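Local atomic coordinates of hypothetical protein (Ruminococcus gnavus, PDB entry 4QAN), a protein that is of unknown function but has a cystatin-like fold, belongs as a divergent member to the NTF2-like superfamily, and binds a magnesium ion. Residues 81-86 against 297-302; 230-235 against 303-308; 12-17 against 249-254; 43-48 against 203-208; 312-317 against 380-385. One frame throughout, in Å; residues are numbered along the deposited sequence. Where two conformers were deposited one is given.

Contact 1 (81-86 against 297-302); sequences SDYSYY and LNPEYM
Pro299, Tyr83 and Tyr85 bury the most surface here, and the proline ring sits against both tyrosines. Tyr83 has CG beside its backbone N (chi1 -49°), which lays one ring face on the 298-299 backbone. Asn298 CA stands 3.7 Å from the centroid of the Tyr83 ring, close to the ring normal, a CH-pi contact. Pro299 CD makes a second one over the same face, nearer the root of the ring, at 3.4 Å from Tyr83 CG. The Asn298 amide lies 18° from the Tyr83 ring plane and touches CE1 with its CG. The opposite face of Tyr83 is covered by CB of Asp82. Tyr85 has CG anti to the backbone N (chi1 176°) and receives Pro299 CB over one face, 3.8 Å from its ring centroid. Its OH runs on to Met302, a selenomethionine, with 3.6 Å between Tyr85 OH and Met302 CB. Tyr86 supplies the direct hydrogen bond. Tyr86 OH donates to Leu297 O at 2.6 Å, in the carbonyl plane. An Asx turn, Glu300 N to Asn298 OD1, shapes the loop beyond. The contact joins the loop before helix 87-108 to the loop between helix 287-296 and strand 305-314. Tyr83 OH bonds to Arg294 O of helix 287-296 and Tyr85 OH to Ile232 O of helix 221-234, while Leu297 and Met302 pack on helix 254-275.

Contact 2 (230-235 against 303-308); sequences YAIEKG and VYLDLI
The polar part of the contact centres on Glu233. Its CG lies beside the backbone N (chi1 -64°) and the chain runs extended from there, so the carboxylate reaches the start of strand 305-308. Glu233 OE2 is 2.6 Å from Leu305 O. Two oxygens this close suggest that the acid is protonated and donates. Asp306 OD1, 3.7 Å from Glu233 OE2, would be a like charge, and may also raise the acid's pKa. A water donates to Glu233 OE2 and accepts from Leu307 N at 3.0 Å, tying the same oxygen to the next part of the strand. The helix backbone is met by Val303, whose CA lies 3.6 Å from Glu233 O in a CA-H...O contact. The apolar part is small: Ile232 CG2 touches Leu305 CD2 at 4.1 Å. Both side chains continue into the core, Ile232 on Leu267 and Leu271, Leu305 on Phe274 and Tyr329. Gly235, with positive phi, follows the last turn in a Schellman motif. The short axes of helix 230-234 and strand 305-308 run nearly antiparallel, 160° apart and 8.6 Å at closest approach. A helix packed along a strand of a curved sheet is consistent with the cystatin-like fold of the NTF2-like superfamily.

Contact 3 (12-17 against 249-254); sequences TESLQK and SQDTSP
The helix-like turn 12-17, before helix 27-39, meets the loop 249-254, which leads into helix 254-275 and its N-cap Ser253; CA atoms of Thr12 and Asp251 lie 4.8 Å apart, and Glu13 N donates to Gln250 O at 3.1 Å, nearly straight (164°). Asp251 has CG anti to its backbone N (chi1 -157°), which carries OD1 to Ser14. Ser14 OG donates to the syn lone pair of Asp251 OD1 in a very short bond of 2.4 Å. Ser14 N adds a weak bond to the same oxygen. Thr252 N meets Asp251 OD1 from above the carboxylate plane at 2.7 Å. Thr12 OG1 and Thr252 OG1 share a hydrogen bond of 2.6 Å. Thr12 OG1 sits in the crowded position (chi1 66°) and also accepts from Leu15 N, an ST motif; Thr252 OG1 bonds to Tyr210 OH. Glu13 OE1 lies 4.6 Å from Asp251 OD2. The three N-H and O-H donors gathered on OD1 probably stabilise a charged Asp251 carboxylate despite this nearby acid.

Contact 4 (43-48 against 203-208); sequences LDMALR and NQLTGA
An arginine of short helix 43-48 is clamped by the extended loop 203-208, part of the connection from strand 187-188 to helix 221-234. The hydrogen bond is made by Arg48 NH1, which donates to Thr206 O at 2.8 Å. The N-H points almost straight at the oxygen (158°), nearly along the C=O axis, and Thr206 O lies in the guanidinium plane. The ionic part lies within the helix: Arg48 NE forms a salt bridge to Asp44 OD2 at 2.8 Å, one turn back. These two partners help set the rotation of the guanidinium, although the NE-H geometry toward Asp44 is weak. Van der Waals contact then covers it. Leu205 CD1 sits over the centre of one face, 3.7 Å from Arg48 CZ, and Ala208 CA lies over the opposite face, toward the rim. The extended Arg48 chain, with CG beside the backbone N (chi1 -63°), runs along the loop, and its CG is 3.2 Å from Gly207 O. The other branch of Leu205 serves the apolar part: CD2 rests on CG of Met45, a selenomethionine, at 3.8 Å. Helix 27-39 flanks the contact, with Tyr33 OH bonded to Met45 O. Thr206 OG1 is anti to its backbone N and bonds to Ile21 O. This turns the methyl inward, so that Thr206 CG2 lies 3.2 Å from Arg48 O at the end of the segment.

Contact 5 (312-317 against 380-385); sequences PIETEE and QSVLKA
Glu314 has the most surface buried in this contact, and its side chain runs alongside Lys384. Glu314 CB touches Val382 CG2 at 3.7 Å. CG is anti to the backbone N (chi1 178°) and the chain stays extended beyond it. Glu314 CD then lies 3.8 Å from Lys384 CD, so the acid end keeps beside the lysine aliphatic chain. At the tip Glu314 OE1 forms a salt bridge with Lys384 NZ at 3.3 Å, and NZ approaches OE1 from above the carboxylate plane. Glu314 OE2 rests on Lys384 CD at 3.7 Å. Lysine and glutamate point the same way; the lysine bends at chi2 (-84°) to bring its ammonium across. Under the pair runs parallel beta pairing, in which the short C-terminal strand 383-384 is added to strand 305-314 of the mixed sheet of the cystatin-like domain. Leu383 N donates to Pro312 O, Glu314 N to Leu383 O at 2.8 Å, and Ala385 N to Glu314 O at 3.1 Å. The paired Glu314 and Lys384 project from one face of the sheet; the paired Ile313 and Leu383 project from the other, where Ile313 packs on Ala356, Ala358 and Leu359 and Leu383 on Ala326. Beyond the strand, Glu317 N bonds to Thr315 OG1 in an ST turn. The side chain of Ala385 is about 9 Å from that of Ser360, which binds magnesium in a structure of this protein.

The five contacts form two touching pairs and one distant member. Contacts 1 and 2 are continuous through 297-308, and between them Tyr85 CE2 packs 3.5 Å from Gly235 CA. Contacts 3 and 4 also meet, their centres 12 Å apart: Ser14 packs on Asp44, Pro254 on Leu43 and Leu15 on Ala208. The two pairs stay separate, with nearest atoms of contacts 1 and 4 about 16 Å apart. Contact 5 shares strand 305-314 with contact 2, though their centres are 24 Å apart. It alone comes near the magnesium-binding Ser360; contacts 1 to 4 lie away from it. Contacts 4 and 5 are farthest apart, 48 Å between centres.

Contact 1 (81-86 against 297-302)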
# COMPACT_ATOMS: atom_id res chain seq x y z
N SER A 81 -9.12 5.74 -6.68
CA SER A 81 -9.49 6.69 -7.74
C SER A 81 -10.96 6.55 -8.16
O SER A 81 -11.53 7.50 -8.67
CB SER A 81 -8.61 6.47 -8.98
OG SER A 81 -8.84 5.20 -9.56
N ASP A 82 -11.56 5.38 -7.95
CA ASP A 82 -13.00 5.24 -8.16
C ASP A 82 -13.80 5.45 -6.88
O ASP A 82 -14.90 5.96 -6.92
CB ASP A 82 -13.33 3.87 -8.75
CG ASP A 82 -12.84 3.73 -10.18
OD1 ASP A 82 -13.28 4.52 -11.04
OD2 ASP A 82 -12.01 2.84 -10.45
N TYR A 83 -13.25 5.01 -5.75
CA TYR A 83 -13.96 5.10 -4.48
C TYR A 83 -13.02 5.60 -3.40
O TYR A 83 -12.18 4.85 -2.90
CB TYR A 83 -14.51 3.72 -4.11
CG TYR A 83 -15.25 3.05 -5.22
CD1 TYR A 83 -16.53 3.49 -5.59
CD2 TYR A 83 -14.70 1.97 -5.91
CE1 TYR A 83 -17.24 2.87 -6.61
CE2 TYR A 83 -15.40 1.35 -6.95
CZ TYR A 83 -16.67 1.80 -7.29
OH TYR A 83 -17.38 1.20 -8.31
N SER A 84 -13.16 6.87 -3.03
CA SER A 84 -12.21 7.47 -2.08
C SER A 84 -12.18 6.78 -0.70
O SER A 84 -11.16 6.82 -0.02
CB SER A 84 -12.41 8.99 -1.98
OG SER A 84 -13.73 9.30 -1.58
N TYR A 85 -13.27 6.10 -0.32
CA TYR A 85 -13.31 5.18 0.83
C TYR A 85 -12.02 4.37 1.03
O TYR A 85 -11.56 4.20 2.15
CB TYR A 85 -14.49 4.22 0.65
CG TYR A 85 -14.62 3.14 1.71
CD1 TYR A 85 -13.91 1.94 1.63
CD2 TYR A 85 -15.50 3.30 2.77
CE1 TYR A 85 -14.06 0.95 2.59
CE2 TYR A 85 -15.65 2.32 3.74
CZ TYR A 85 -14.93 1.15 3.66
OH TYR A 85 -15.09 0.19 4.63
N TYR A 86 -11.44 3.87 -0.06
CA TYR A 86 -10.27 3.01 0.02
C TYR A 86 -8.92 3.69 0.31
O TYR A 86 -7.92 2.98 0.48
CB TYR A 86 -10.13 2.21 -1.28
CG TYR A 86 -11.19 1.16 -1.47
CD1 TYR A 86 -11.32 0.11 -0.58
CD2 TYR A 86 -12.04 1.18 -2.58
CE1 TYR A 86 -12.27 -0.88 -0.77
CE2 TYR A 86 -12.98 0.18 -2.78
CZ TYR A 86 -13.09 -0.84 -1.86
OH TYR A 86 -14.02 -1.84 -2.04
N LEU A 297 -16.59 -3.47 -6.96
CA LEU A 297 -15.72 -3.06 -5.85
C LEU A 297 -16.27 -1.87 -5.05
O LEU A 297 -15.63 -1.42 -4.09
CB LEU A 297 -14.32 -2.72 -6.37
CG LEU A 297 -13.57 -3.85 -7.08
CD1 LEU A 297 -12.32 -3.33 -7.77
CD2 LEU A 297 -13.21 -4.94 -6.08
N ASN A 298 -17.43 -1.34 -5.43
CA ASN A 298 -18.05 -0.22 -4.71
C ASN A 298 -18.22 -0.56 -3.23
O ASN A 298 -18.90 -1.53 -2.89
CB ASN A 298 -19.40 0.11 -5.35
CG ASN A 298 -20.02 1.38 -4.79
OD1 ASN A 298 -19.64 1.89 -3.74
ND2 ASN A 298 -21.00 1.89 -5.50
N PRO A 299 -17.60 0.23 -2.33
CA PRO A 299 -17.69 -0.07 -0.91
C PRO A 299 -18.87 0.59 -0.18
O PRO A 299 -18.96 0.49 1.04
CB PRO A 299 -16.36 0.48 -0.37
CG PRO A 299 -16.11 1.68 -1.23
CD PRO A 299 -16.67 1.35 -2.59
N GLU A 300 -19.77 1.25 -0.90
CA GLU A 300 -20.86 2.01 -0.26
C GLU A 300 -21.72 1.16 0.68
O GLU A 300 -22.41 1.71 1.55
CB GLU A 300 -21.77 2.67 -1.30
CG GLU A 300 -22.64 1.66 -2.03
CD GLU A 300 -23.44 2.24 -3.19
OE1 GLU A 300 -23.61 3.48 -3.27
OE2 GLU A 300 -23.91 1.43 -4.01
N TYR A 301 -21.72 -0.17 0.51
CA TYR A 301 -22.54 -1.06 1.34
C TYR A 301 -21.81 -1.62 2.56
O TYR A 301 -22.41 -2.39 3.34
CB TYR A 301 -23.10 -2.19 0.49
CG TYR A 301 -24.02 -1.71 -0.61
CD1 TYR A 301 -25.22 -1.09 -0.31
CD2 TYR A 301 -23.69 -1.89 -1.95
CE1 TYR A 301 -26.08 -0.66 -1.30
CE2 TYR A 301 -24.54 -1.46 -2.96
CZ TYR A 301 -25.74 -0.84 -2.62
OH TYR A 301 -26.61 -0.41 -3.60
N MSE A 302 -20.55 -1.23 2.74
CA MSE A 302 -19.80 -1.56 3.94
C MSE A 302 -20.45 -0.99 5.19
O MSE A 302 -20.21 -1.46 6.30
CB MSE A 302 -18.34 -1.07 3.85
CG MSE A 302 -17.55 -1.86 2.82
SE MSE A 302 -17.39 -3.74 3.41
CE MSE A 302 -17.30 -4.48 1.61
O HOH W 1 -20.52 1.98 -8.85

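Contact 2 (230-235 against 303-308)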
# COMPACT_ATOMS: atom_id res chain seq x y z
N TYR A 230 -16.48 -1.32 13.20
CA TYR A 230 -17.17 -0.04 13.20
C TYR A 230 -16.40 0.97 12.34
O TYR A 230 -17.01 1.74 11.59
CB TYR A 230 -17.31 0.51 14.63
CG TYR A 230 -17.96 1.89 14.71
CD1 TYR A 230 -19.31 2.07 14.43
CD2 TYR A 230 -17.21 3.03 15.08
CE1 TYR A 230 -19.91 3.32 14.51
CE2 TYR A 230 -17.79 4.29 15.16
CZ TYR A 230 -19.14 4.43 14.88
OH TYR A 230 -19.73 5.67 14.96
N ALA A 231 -15.08 0.98 12.46
CA ALA A 231 -14.23 1.81 11.60
C ALA A 231 -14.48 1.55 10.09
O ALA A 231 -14.59 2.48 9.28
CB ALA A 231 -12.77 1.58 11.93
N ILE A 232 -14.56 0.27 9.74
CA ILE A 232 -14.86 -0.14 8.36
C ILE A 232 -16.23 0.38 7.91
O ILE A 232 -16.36 0.97 6.83
CB ILE A 232 -14.74 -1.68 8.23
CG1 ILE A 232 -13.24 -2.05 8.27
CG2 ILE A 232 -15.37 -2.17 6.93
CD1 ILE A 232 -12.91 -3.53 8.39
N GLU A 233 -17.23 0.23 8.78
CA GLU A 233 -18.59 0.71 8.51
C GLU A 233 -18.62 2.21 8.25
O GLU A 233 -19.41 2.67 7.41
CB GLU A 233 -19.51 0.40 9.69
CG GLU A 233 -19.73 -1.09 9.96
CD GLU A 233 -20.36 -1.35 11.31
OE1 GLU A 233 -20.46 -0.40 12.11
OE2 GLU A 233 -20.76 -2.51 11.58
N LYS A 234 -17.79 2.97 8.97
CA LYS A 234 -17.78 4.43 8.89
C LYS A 234 -16.76 5.01 7.91
O LYS A 234 -16.69 6.23 7.73
CB LYS A 234 -17.49 5.03 10.28
CG LYS A 234 -18.41 4.54 11.38
CD LYS A 234 -19.85 4.96 11.20
CE LYS A 234 -20.02 6.44 11.45
NZ LYS A 234 -21.37 6.74 11.95
N GLY A 235 -15.98 4.15 7.27
CA GLY A 235 -14.96 4.58 6.34
C GLY A 235 -13.72 5.14 7.02
O GLY A 235 -13.00 5.94 6.42
N VAL A 303 -21.29 0.03 5.03
CA VAL A 303 -22.03 0.55 6.16
C VAL A 303 -23.03 -0.49 6.71
O VAL A 303 -23.51 -0.35 7.83
CB VAL A 303 -22.74 1.86 5.80
CG1 VAL A 303 -23.89 1.63 4.85
CG2 VAL A 303 -23.24 2.54 7.05
N TYR A 304 -23.32 -1.52 5.93
CA TYR A 304 -24.18 -2.61 6.39
C TYR A 304 -23.40 -3.90 6.58
O TYR A 304 -23.97 -4.98 6.54
CB TYR A 304 -25.35 -2.80 5.43
CG TYR A 304 -26.21 -1.56 5.33
CD1 TYR A 304 -26.81 -1.02 6.47
CD2 TYR A 304 -26.43 -0.93 4.10
CE1 TYR A 304 -27.59 0.11 6.40
CE2 TYR A 304 -27.22 0.20 4.02
CZ TYR A 304 -27.79 0.72 5.17
OH TYR A 304 -28.57 1.85 5.11
N LEU A 305 -22.10 -3.78 6.80
CA LEU A 305 -21.36 -4.91 7.32
C LEU A 305 -21.54 -4.89 8.82
O LEU A 305 -21.02 -3.99 9.49
CB LEU A 305 -19.89 -4.83 6.96
CG LEU A 305 -19.06 -5.95 7.56
CD1 LEU A 305 -19.39 -7.24 6.85
CD2 LEU A 305 -17.59 -5.63 7.46
N ASP A 306 -22.28 -5.87 9.33
CA ASP A 306 -22.57 -5.99 10.75
C ASP A 306 -21.97 -7.24 11.34
O ASP A 306 -22.02 -8.32 10.77
CB ASP A 306 -24.07 -6.06 10.99
CG ASP A 306 -24.72 -4.69 10.99
OD1 ASP A 306 -24.26 -3.83 11.77
OD2 ASP A 306 -25.69 -4.49 10.22
N LEU A 307 -21.42 -7.06 12.53
CA LEU A 307 -20.96 -8.15 13.33
C LEU A 307 -22.16 -8.69 14.15
O LEU A 307 -22.82 -7.96 14.86
CB LEU A 307 -19.85 -7.59 14.23
CG LEU A 307 -18.69 -8.44 14.71
CD1 LEU A 307 -17.97 -9.16 13.58
CD2 LEU A 307 -17.75 -7.52 15.45
N ILE A 308 -22.48 -9.97 14.00
CA ILE A 308 -23.51 -10.59 14.84
C ILE A 308 -22.91 -11.01 16.19
O ILE A 308 -23.53 -10.85 17.23
CB ILE A 308 -24.13 -11.81 14.13
CG1 ILE A 308 -24.88 -11.37 12.87
CG2 ILE A 308 -25.09 -12.55 15.06
CD1 ILE A 308 -25.15 -12.50 11.91
O HOH W 2 -21.24 -4.29 13.71

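Contact 3 (12-17 against 249-254)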
# COMPACT_ATOMS: atom_id res chain seq x y z
N THR A 12 5.66 11.30 12.97
CA THR A 12 7.02 10.92 13.33
C THR A 12 7.93 12.14 13.25
O THR A 12 7.54 13.16 12.68
CB THR A 12 7.57 9.84 12.38
OG1 THR A 12 7.70 10.39 11.06
CG2 THR A 12 6.65 8.64 12.32
N GLU A 13 9.15 12.03 13.79
CA GLU A 13 10.14 13.11 13.73
C GLU A 13 10.37 13.58 12.29
O GLU A 13 10.45 14.77 12.03
CB GLU A 13 11.48 12.67 14.35
CG GLU A 13 11.51 12.72 15.87
CD GLU A 13 12.73 12.01 16.47
OE1 GLU A 13 13.75 11.83 15.76
OE2 GLU A 13 12.66 11.63 17.66
N SER A 14 10.48 12.64 11.35
CA SER A 14 10.68 13.01 9.95
C SER A 14 9.43 13.69 9.38
O SER A 14 9.53 14.67 8.64
CB SER A 14 11.07 11.80 9.11
OG SER A 14 12.30 11.28 9.55
N LEU A 15 8.25 13.18 9.72
CA LEU A 15 7.02 13.82 9.26
C LEU A 15 6.81 15.22 9.82
O LEU A 15 6.13 16.00 9.20
CB LEU A 15 5.80 12.96 9.55
CG LEU A 15 5.67 11.84 8.54
CD1 LEU A 15 4.75 10.76 9.09
CD2 LEU A 15 5.20 12.37 7.18
N GLN A 16 7.39 15.52 10.98
CA GLN A 16 7.37 16.89 11.52
C GLN A 16 8.31 17.84 10.79
O GLN A 16 8.22 19.05 11.00
CB GLN A 16 7.77 16.90 13.00
CG GLN A 16 6.83 16.14 13.91
CD GLN A 16 7.46 15.86 15.27
OE1 GLN A 16 8.12 16.73 15.84
NE2 GLN A 16 7.26 14.64 15.78
N LYS A 17 9.23 17.32 9.98
CA LYS A 17 10.21 18.18 9.28
C LYS A 17 9.56 18.99 8.18
O LYS A 17 8.67 18.51 7.50
CB LYS A 17 11.35 17.35 8.66
CG LYS A 17 12.34 16.78 9.65
CD LYS A 17 13.33 15.86 8.94
CE LYS A 17 14.46 15.45 9.87
NZ LYS A 17 15.24 14.32 9.30
N SER A 249 7.04 4.41 16.97
CA SER A 249 8.46 4.70 16.80
C SER A 249 8.65 6.20 16.84
O SER A 249 7.73 6.97 16.54
CB SER A 249 9.02 4.14 15.48
OG SER A 249 8.26 4.58 14.36
N GLN A 250 9.83 6.62 17.23
CA GLN A 250 10.11 8.04 17.30
C GLN A 250 10.12 8.58 15.88
O GLN A 250 9.40 9.50 15.55
CB GLN A 250 11.44 8.30 18.01
CG GLN A 250 11.50 7.77 19.44
CD GLN A 250 10.31 8.19 20.29
OE1 GLN A 250 10.05 9.39 20.48
NE2 GLN A 250 9.58 7.21 20.83
N ASP A 251 10.92 7.95 15.02
CA ASP A 251 11.06 8.39 13.64
C ASP A 251 10.31 7.47 12.68
O ASP A 251 9.76 6.43 13.08
CB ASP A 251 12.55 8.45 13.29
CG ASP A 251 12.85 9.38 12.14
OD1 ASP A 251 11.92 9.97 11.55
OD2 ASP A 251 14.04 9.52 11.82
N THR A 252 10.23 7.91 11.43
CA THR A 252 9.62 7.14 10.35
C THR A 252 10.38 5.83 10.20
O THR A 252 11.61 5.84 10.06
CB THR A 252 9.69 7.94 9.04
OG1 THR A 252 8.75 9.02 9.09
CG2 THR A 252 9.43 7.05 7.82
N SER A 253 9.66 4.71 10.23
CA SER A 253 10.28 3.38 10.23
C SER A 253 9.92 2.61 8.96
O SER A 253 8.74 2.37 8.71
CB SER A 253 9.82 2.60 11.46
OG SER A 253 10.05 1.21 11.32
N PRO A 254 10.93 2.18 8.16
CA PRO A 254 10.60 1.37 6.99
C PRO A 254 9.91 0.07 7.37
O PRO A 254 8.97 -0.34 6.70
CB PRO A 254 11.96 1.09 6.34
CG PRO A 254 13.00 1.49 7.32
CD PRO A 254 12.37 2.48 8.25

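Contact 4 (43-48 against 203-208)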
# COMPACT_ATOMS: atom_id res chain seq x y z
N LEU A 43 14.91 7.68 3.59
CA LEU A 43 13.66 7.09 3.17
C LEU A 43 12.56 8.15 3.14
O LEU A 43 11.77 8.22 2.19
CB LEU A 43 13.25 5.97 4.12
CG LEU A 43 11.91 5.29 3.84
CD1 LEU A 43 12.00 4.58 2.50
CD2 LEU A 43 11.53 4.33 4.95
N ASP A 44 12.51 8.96 4.18
CA ASP A 44 11.49 9.98 4.30
C ASP A 44 11.52 10.87 3.06
O ASP A 44 10.49 11.06 2.39
CB ASP A 44 11.70 10.80 5.57
CG ASP A 44 10.75 11.97 5.66
OD1 ASP A 44 9.57 11.73 5.97
OD2 ASP A 44 11.19 13.12 5.39
N MSE A 45 12.72 11.38 2.76
CA MSE A 45 12.93 12.23 1.58
C MSE A 45 12.45 11.56 0.32
O MSE A 45 11.72 12.17 -0.46
CB MSE A 45 14.42 12.60 1.52
CG MSE A 45 14.68 13.63 0.45
SE MSE A 45 16.62 13.89 0.29
CE MSE A 45 16.51 15.07 -1.29
N ALA A 46 12.83 10.30 0.13
CA ALA A 46 12.48 9.49 -1.05
C ALA A 46 10.98 9.37 -1.26
O ALA A 46 10.49 9.58 -2.37
CB ALA A 46 13.08 8.09 -0.94
N LEU A 47 10.26 9.01 -0.20
CA LEU A 47 8.81 8.87 -0.25
C LEU A 47 8.09 10.11 -0.78
O LEU A 47 7.18 10.00 -1.59
CB LEU A 47 8.26 8.52 1.13
CG LEU A 47 8.54 7.05 1.53
CD1 LEU A 47 8.16 6.79 2.97
CD2 LEU A 47 7.82 6.11 0.60
N ARG A 48 8.52 11.27 -0.30
CA ARG A 48 7.93 12.54 -0.69
C ARG A 48 8.07 12.82 -2.19
O ARG A 48 7.26 13.56 -2.77
CB ARG A 48 8.56 13.67 0.12
CG ARG A 48 8.28 13.55 1.61
CD ARG A 48 9.40 14.16 2.44
NE ARG A 48 9.08 14.17 3.87
CZ ARG A 48 8.59 15.21 4.55
NH1 ARG A 48 8.32 16.37 3.95
NH2 ARG A 48 8.36 15.07 5.85
N ASN A 203 18.97 19.02 -1.28
CA ASN A 203 18.55 18.52 0.03
C ASN A 203 17.70 19.51 0.79
O ASN A 203 18.07 20.02 1.84
CB ASN A 203 19.73 18.05 0.87
CG ASN A 203 20.87 19.02 0.85
OD1 ASN A 203 20.70 20.20 0.57
ND2 ASN A 203 22.06 18.51 1.14
N GLN A 204 16.55 19.81 0.19
CA GLN A 204 15.36 20.16 0.93
C GLN A 204 14.49 18.91 0.80
O GLN A 204 14.83 17.99 0.06
CB GLN A 204 14.60 21.33 0.32
CG GLN A 204 15.45 22.42 -0.35
CD GLN A 204 16.20 23.27 0.64
OE1 GLN A 204 16.86 22.76 1.54
NE2 GLN A 204 16.10 24.60 0.48
N LEU A 205 13.37 18.90 1.51
CA LEU A 205 12.30 17.94 1.26
C LEU A 205 11.18 18.65 0.53
O LEU A 205 11.08 19.88 0.54
CB LEU A 205 11.76 17.37 2.57
CG LEU A 205 12.79 17.10 3.66
CD1 LEU A 205 12.08 16.53 4.88
CD2 LEU A 205 13.87 16.16 3.16
N THR A 206 10.34 17.86 -0.14
CA THR A 206 9.09 18.33 -0.69
C THR A 206 7.99 17.74 0.20
O THR A 206 8.27 17.15 1.24
CB THR A 206 8.95 17.93 -2.17
OG1 THR A 206 7.99 18.77 -2.83
CG2 THR A 206 8.55 16.42 -2.32
N GLY A 207 6.74 17.90 -0.19
CA GLY A 207 5.63 17.69 0.73
C GLY A 207 5.50 16.29 1.27
O GLY A 207 5.81 15.31 0.59
N ALA A 208 5.00 16.19 2.51
CA ALA A 208 4.74 14.91 3.14
C ALA A 208 3.56 14.25 2.44
O ALA A 208 2.58 14.91 2.13
CB ALA A 208 4.44 15.11 4.62

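Contact 5 (312-317 against 380-385)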
# COMPACT_ATOMS: atom_id res chain seq x y z
N PRO A 312 -15.04 -16.66 20.97
CA PRO A 312 -13.71 -17.18 21.24
C PRO A 312 -13.52 -18.56 20.66
O PRO A 312 -14.42 -19.43 20.73
CB PRO A 312 -13.66 -17.24 22.77
CG PRO A 312 -15.09 -17.45 23.18
CD PRO A 312 -15.87 -16.63 22.19
N ILE A 313 -12.34 -18.78 20.08
CA ILE A 313 -11.96 -20.11 19.63
C ILE A 313 -11.12 -20.79 20.71
O ILE A 313 -10.15 -20.21 21.20
CB ILE A 313 -11.18 -20.02 18.31
CG1 ILE A 313 -12.05 -19.36 17.23
CG2 ILE A 313 -10.68 -21.39 17.85
CD1 ILE A 313 -11.28 -18.97 15.98
N GLU A 314 -11.50 -22.00 21.09
CA GLU A 314 -10.71 -22.74 22.05
C GLU A 314 -9.65 -23.55 21.31
O GLU A 314 -9.98 -24.43 20.53
CB GLU A 314 -11.62 -23.66 22.86
CG GLU A 314 -10.87 -24.52 23.86
CD GLU A 314 -11.80 -25.23 24.81
OE1 GLU A 314 -12.65 -24.55 25.44
OE2 GLU A 314 -11.69 -26.46 24.93
N THR A 315 -8.37 -23.23 21.54
CA THR A 315 -7.26 -23.98 20.95
C THR A 315 -6.03 -24.02 21.84
O THR A 315 -5.70 -23.05 22.52
CB THR A 315 -6.82 -23.41 19.59
OG1 THR A 315 -5.62 -24.07 19.18
CG2 THR A 315 -6.56 -21.91 19.67
N GLU A 316 -5.38 -25.19 21.85
CA GLU A 316 -3.99 -25.35 22.29
C GLU A 316 -3.08 -24.13 22.09
O GLU A 316 -2.27 -23.83 22.96
CB GLU A 316 -3.35 -26.50 21.50
CG GLU A 316 -3.39 -27.84 22.19
CD GLU A 316 -2.51 -27.85 23.42
OE1 GLU A 316 -3.00 -27.42 24.49
OE2 GLU A 316 -1.34 -28.29 23.31
N GLU A 317 -3.22 -23.48 20.93
CA GLU A 317 -2.26 -22.44 20.55
C GLU A 317 -2.54 -21.05 21.17
O GLU A 317 -1.72 -20.13 21.03
CB GLU A 317 -2.15 -22.34 19.03
CG GLU A 317 -1.64 -23.62 18.37
CD GLU A 317 -0.28 -24.03 18.87
OE1 GLU A 317 0.66 -23.21 18.79
OE2 GLU A 317 -0.14 -25.19 19.32
N GLN A 380 -23.39 -20.61 19.67
CA GLN A 380 -22.17 -21.02 20.36
C GLN A 380 -21.60 -19.90 21.22
O GLN A 380 -21.60 -18.74 20.83
CB GLN A 380 -21.08 -21.42 19.35
CG GLN A 380 -21.49 -22.51 18.38
CD GLN A 380 -21.98 -23.74 19.10
OE1 GLN A 380 -21.21 -24.43 19.75
NE2 GLN A 380 -23.28 -24.00 19.00
N SER A 381 -21.12 -20.26 22.41
CA SER A 381 -20.33 -19.35 23.22
C SER A 381 -18.84 -19.59 22.99
O SER A 381 -18.01 -18.74 23.31
CB SER A 381 -20.68 -19.53 24.69
OG SER A 381 -20.38 -20.85 25.08
N VAL A 382 -18.50 -20.75 22.43
CA VAL A 382 -17.11 -21.07 22.10
C VAL A 382 -17.02 -22.05 20.94
O VAL A 382 -17.79 -22.98 20.85
CB VAL A 382 -16.35 -21.62 23.33
CG1 VAL A 382 -17.02 -22.86 23.90
CG2 VAL A 382 -14.90 -21.90 22.98
N LEU A 383 -16.06 -21.83 20.04
CA LEU A 383 -15.83 -22.75 18.93
C LEU A 383 -14.59 -23.57 19.21
O LEU A 383 -13.52 -23.00 19.41
CB LEU A 383 -15.67 -21.97 17.62
CG LEU A 383 -16.81 -21.03 17.23
CD1 LEU A 383 -16.45 -20.21 16.00
CD2 LEU A 383 -18.09 -21.81 16.96
N LYS A 384 -14.71 -24.89 19.23
CA LYS A 384 -13.60 -25.79 19.54
C LYS A 384 -12.83 -26.15 18.27
O LYS A 384 -13.42 -26.60 17.30
CB LYS A 384 -14.11 -27.08 20.19
CG LYS A 384 -15.19 -26.93 21.25
CD LYS A 384 -14.65 -26.63 22.64
CE LYS A 384 -15.80 -26.60 23.64
NZ LYS A 384 -15.36 -26.35 25.04
N ALA A 385 -11.51 -25.97 18.29
CA ALA A 385 -10.67 -26.19 17.11
C ALA A 385 -11.02 -27.46 16.35
O ALA A 385 -10.87 -28.57 16.86
CB ALA A 385 -9.21 -26.21 17.52